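PDB 3Q6C: probable receptor YhhM from Klebsiella variicola At-22, which is of unknown function but belongs to the DUF2500 (YhhM-like) family and is itself a small, mostly beta-stranded protein. Local coordinates for residues A[4-9]-A[37-42]. Numbering follows the deposited sequence.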
ATOM      1  N   LYS A   4     -10.777  -2.822   3.501  1.00 24.17           N
ATOM      2  CA  LYS A   4     -11.437  -1.852   2.628  1.00 21.73           C
ATOM      3  C   LYS A   4     -10.996  -2.067   1.174  1.00 21.54           C
ATOM      4  O   LYS A   4      -9.830  -2.355   0.919  1.00 23.23           O
ATOM      5  CB  LYS A   4     -11.097  -0.421   3.063  1.00 20.39           C
ATOM      6  CG  LYS A   4     -11.916   0.667   2.365  1.00 19.71           C
ATOM      7  CD  LYS A   4     -11.444   2.054   2.781  1.00 20.30           C
ATOM      8  CE  LYS A   4     -12.232   3.195   2.118  1.00 18.44           C
ATOM      9  NZ  LYS A   4     -13.605   3.401   2.661  1.00 19.05           N
ATOM     10  N   ARG A   5     -11.926  -1.938   0.230  1.00 20.35           N
ATOM     11  CA  ARG A   5     -11.592  -2.112  -1.179  1.00 20.60           C
ATOM     12  C   ARG A   5     -10.952  -0.831  -1.690  1.00 19.84           C
ATOM     13  O   ARG A   5     -11.550   0.239  -1.622  1.00 21.13           O
ATOM     14  CB  ARG A   5     -12.841  -2.420  -2.013  1.00 21.19           C
ATOM     15  CG  ARG A   5     -13.668  -3.583  -1.487  1.00 27.89           C
ATOM     16  CD  ARG A   5     -14.591  -4.160  -2.557  1.00 29.91           C
ATOM     17  NE  ARG A   5     -13.830  -4.922  -3.546  1.00 34.64           N
ATOM     18  CZ  ARG A   5     -13.375  -4.427  -4.693  1.00 35.10           C
ATOM     19  NH1 ARG A   5     -13.612  -3.162  -5.009  1.00 32.92           N
ATOM     20  NH2 ARG A   5     -12.666  -5.195  -5.515  1.00 35.33           N
ATOM     21  N   VAL A   6      -9.734  -0.928  -2.203  1.00 18.22           N
ATOM     22  CA  VAL A   6      -9.062   0.262  -2.706  1.00 17.47           C
ATOM     23  C   VAL A   6      -8.274  -0.065  -3.950  1.00 17.79           C
ATOM     24  O   VAL A   6      -8.218  -1.220  -4.388  1.00 15.48           O
ATOM     25  CB  VAL A   6      -8.056   0.832  -1.682  1.00 15.92           C
ATOM     26  CG1 VAL A   6      -8.719   1.024  -0.324  1.00 14.16           C
ATOM     27  CG2 VAL A   6      -6.863  -0.094  -1.583  1.00 16.92           C
ATOM     28  N   ILE A   7      -7.668   0.970  -4.519  1.00 18.08           N
ATOM     29  CA  ILE A   7      -6.826   0.797  -5.683  1.00 17.98           C
ATOM     30  C   ILE A   7      -5.435   1.230  -5.238  1.00 17.00           C
ATOM     31  O   ILE A   7      -5.292   2.076  -4.352  1.00 15.47           O
ATOM     32  CB  ILE A   7      -7.297   1.660  -6.872  1.00 19.68           C
ATOM     33  CG1 ILE A   7      -6.487   1.297  -8.113  1.00 22.10           C
ATOM     34  CG2 ILE A   7      -7.120   3.135  -6.567  1.00 18.46           C
ATOM     35  CD1 ILE A   7      -6.957   1.988  -9.384  1.00 23.76           C
ATOM     36  N   VAL A   8      -4.411   0.626  -5.826  1.00 17.65           N
ATOM     37  CA  VAL A   8      -3.038   0.977  -5.484  1.00 18.62           C
ATOM     38  C   VAL A   8      -2.655   2.293  -6.162  1.00 19.43           C
ATOM     39  O   VAL A   8      -2.147   2.308  -7.285  1.00 18.32           O
ATOM     40  CB  VAL A   8      -2.068  -0.137  -5.908  1.00 18.12           C
ATOM     41  CG1 VAL A   8      -0.648   0.235  -5.534  1.00 20.45           C
ATOM     42  CG2 VAL A   8      -2.460  -1.439  -5.221  1.00 21.24           C
ATOM     43  N   SER A   9      -2.936   3.388  -5.452  1.00 20.86           N
ATOM     44  CA  SER A   9      -2.667   4.753  -5.894  1.00 22.60           C
ATOM     45  C   SER A   9      -1.313   4.938  -6.526  1.00 24.09           C
ATOM     46  O   SER A   9      -1.211   5.209  -7.721  1.00 27.16           O
ATOM     47  CB  SER A   9      -2.754   5.723  -4.713  1.00 24.21           C
ATOM     48  OG  SER A   9      -4.068   6.166  -4.487  1.00 27.90           O
ATOM     49  N   ALA A  37       3.633   3.014  -0.108  1.00 20.00           N
ATOM     50  CA  ALA A  37       2.594   2.693  -1.070  1.00 17.44           C
ATOM     51  C   ALA A  37       1.336   3.432  -0.659  1.00 17.29           C
ATOM     52  O   ALA A  37       1.006   3.509   0.526  1.00 18.04           O
ATOM     53  CB  ALA A  37       2.337   1.214  -1.087  1.00 17.45           C
ATOM     54  N   SER A  38       0.639   3.997  -1.633  1.00 16.93           N
ATOM     55  CA  SER A  38      -0.589   4.710  -1.328  1.00 17.13           C
ATOM     56  C   SER A  38      -1.782   3.938  -1.844  1.00 17.81           C
ATOM     57  O   SER A  38      -1.752   3.397  -2.944  1.00 18.16           O
ATOM     58  CB  SER A  38      -0.581   6.107  -1.944  1.00 15.12           C
ATOM     59  OG  SER A  38       0.288   6.969  -1.235  1.00 14.93           O
ATOM     60  N   PHE A  39      -2.827   3.881  -1.031  1.00 18.30           N
ATOM     61  CA  PHE A  39      -4.050   3.197  -1.405  1.00 17.94           C
ATOM     62  C   PHE A  39      -5.184   4.209  -1.433  1.00 21.22           C
ATOM     63  O   PHE A  39      -5.282   5.089  -0.562  1.00 22.05           O
ATOM     64  CB  PHE A  39      -4.330   2.088  -0.410  1.00 15.07           C
ATOM     65  CG  PHE A  39      -3.281   1.026  -0.409  1.00 15.84           C
ATOM     66  CD1 PHE A  39      -3.347  -0.033  -1.311  1.00 12.27           C
ATOM     67  CD2 PHE A  39      -2.186   1.112   0.454  1.00 14.65           C
ATOM     68  CE1 PHE A  39      -2.335  -0.996  -1.356  1.00 13.08           C
ATOM     69  CE2 PHE A  39      -1.171   0.159   0.417  1.00 14.95           C
ATOM     70  CZ  PHE A  39      -1.243  -0.900  -0.492  1.00 14.86           C
ATOM     71  N   ARG A  40      -6.031   4.096  -2.448  1.00 22.12           N
ATOM     72  CA  ARG A  40      -7.145   5.016  -2.590  1.00 25.21           C
ATOM     73  C   ARG A  40      -8.463   4.278  -2.757  1.00 25.71           C
ATOM     74  O   ARG A  40      -8.523   3.218  -3.376  1.00 25.14           O
ATOM     75  CB  ARG A  40      -6.905   5.929  -3.793  1.00 28.18           C
ATOM     76  CG  ARG A  40      -8.044   6.864  -4.108  1.00 32.21           C
ATOM     77  CD  ARG A  40      -7.775   7.582  -5.399  1.00 34.73           C
ATOM     78  NE  ARG A  40      -6.596   8.430  -5.301  1.00 37.11           N
ATOM     79  CZ  ARG A  40      -5.848   8.767  -6.344  1.00 38.04           C
ATOM     80  NH1 ARG A  40      -6.164   8.315  -7.553  1.00 38.26           N
ATOM     81  NH2 ARG A  40      -4.799   9.563  -6.182  1.00 37.92           N
ATOM     82  N   PRO A  41      -9.542   4.832  -2.197  1.00 26.46           N
ATOM     83  CA  PRO A  41     -10.853   4.190  -2.310  1.00 29.36           C
ATOM     84  C   PRO A  41     -11.365   4.233  -3.749  1.00 32.41           C
ATOM     85  O   PRO A  41     -11.199   5.244  -4.437  1.00 32.90           O
ATOM     86  CB  PRO A  41     -11.730   5.019  -1.364  1.00 27.04           C
ATOM     87  CG  PRO A  41     -10.734   5.603  -0.374  1.00 25.59           C
ATOM     88  CD  PRO A  41      -9.589   5.980  -1.274  1.00 25.89           C
ATOM     89  N   GLU A  42     -11.980   3.140  -4.200  1.00 34.92           N
ATOM     90  CA  GLU A  42     -12.527   3.079  -5.552  1.00 36.84           C
ATOM     91  C   GLU A  42     -13.616   4.143  -5.705  1.00 37.12           C
ATOM     92  O   GLU A  42     -13.335   5.316  -5.965  1.00 36.37           O
ATOM     93  CB  GLU A  42     -13.141   1.699  -5.844  1.00 38.61           C
ATOM     94  CG  GLU A  42     -12.941   0.632  -4.779  1.00 41.55           C
ATOM     95  CD  GLU A  42     -14.260  -0.012  -4.336  1.00 44.00           C
ATOM     96  OE1 GLU A  42     -14.954   0.547  -3.445  1.00 40.05           O
ATOM     97  OE2 GLU A  42     -14.606  -1.077  -4.891  1.00 44.14           O
TER
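Ile7 and Arg40 form an antiparallel hydrogen-bonded pair, Ile7 N to Arg40 O at 2.7 Å and Arg40 N to Ile7 O at 2.9 Å, and the N-to-C directions of the two strand segments lie 143° apart. Ile7 O also takes a CA-H...O contact from Phe39 CA at 3.4 Å. The side chains of Ile7 and Arg40 lie side by side and point the same way, with Ile7 CG2 3.9 Å from Arg40 CB. On the other face of the sheet, Phe39 CG is anti to its own carbonyl carbon (chi1 -64°), and Val8 CG2 reaches Phe39 CE1 at 3.9 Å. Val6 CG2 comes to Phe39 CD1 at 3.5 Å; both methyls approach the ring obliquely. The Ile7-Arg40 pairing joins strands 2-15 and 33-41 of an antiparallel five-stranded sheet, in which 2-15 is central and its other neighbour is 65-71. Leu60, Leu68 and the ring of Phe78 add to the apolar surroundings of Phe39. Ser9 OG lies above one face of the Arg40 guanidinium, offset toward the rim, without hydrogen-bonding NE; Arg40 NH2 forms a salt bridge with Glu47. Beyond Pro41, Arg5 NH1 and Glu42 OE2 are modelled as a salt bridge, so short that its detailed geometry is doubtful, while Arg5 NH2 pairs with Asp81.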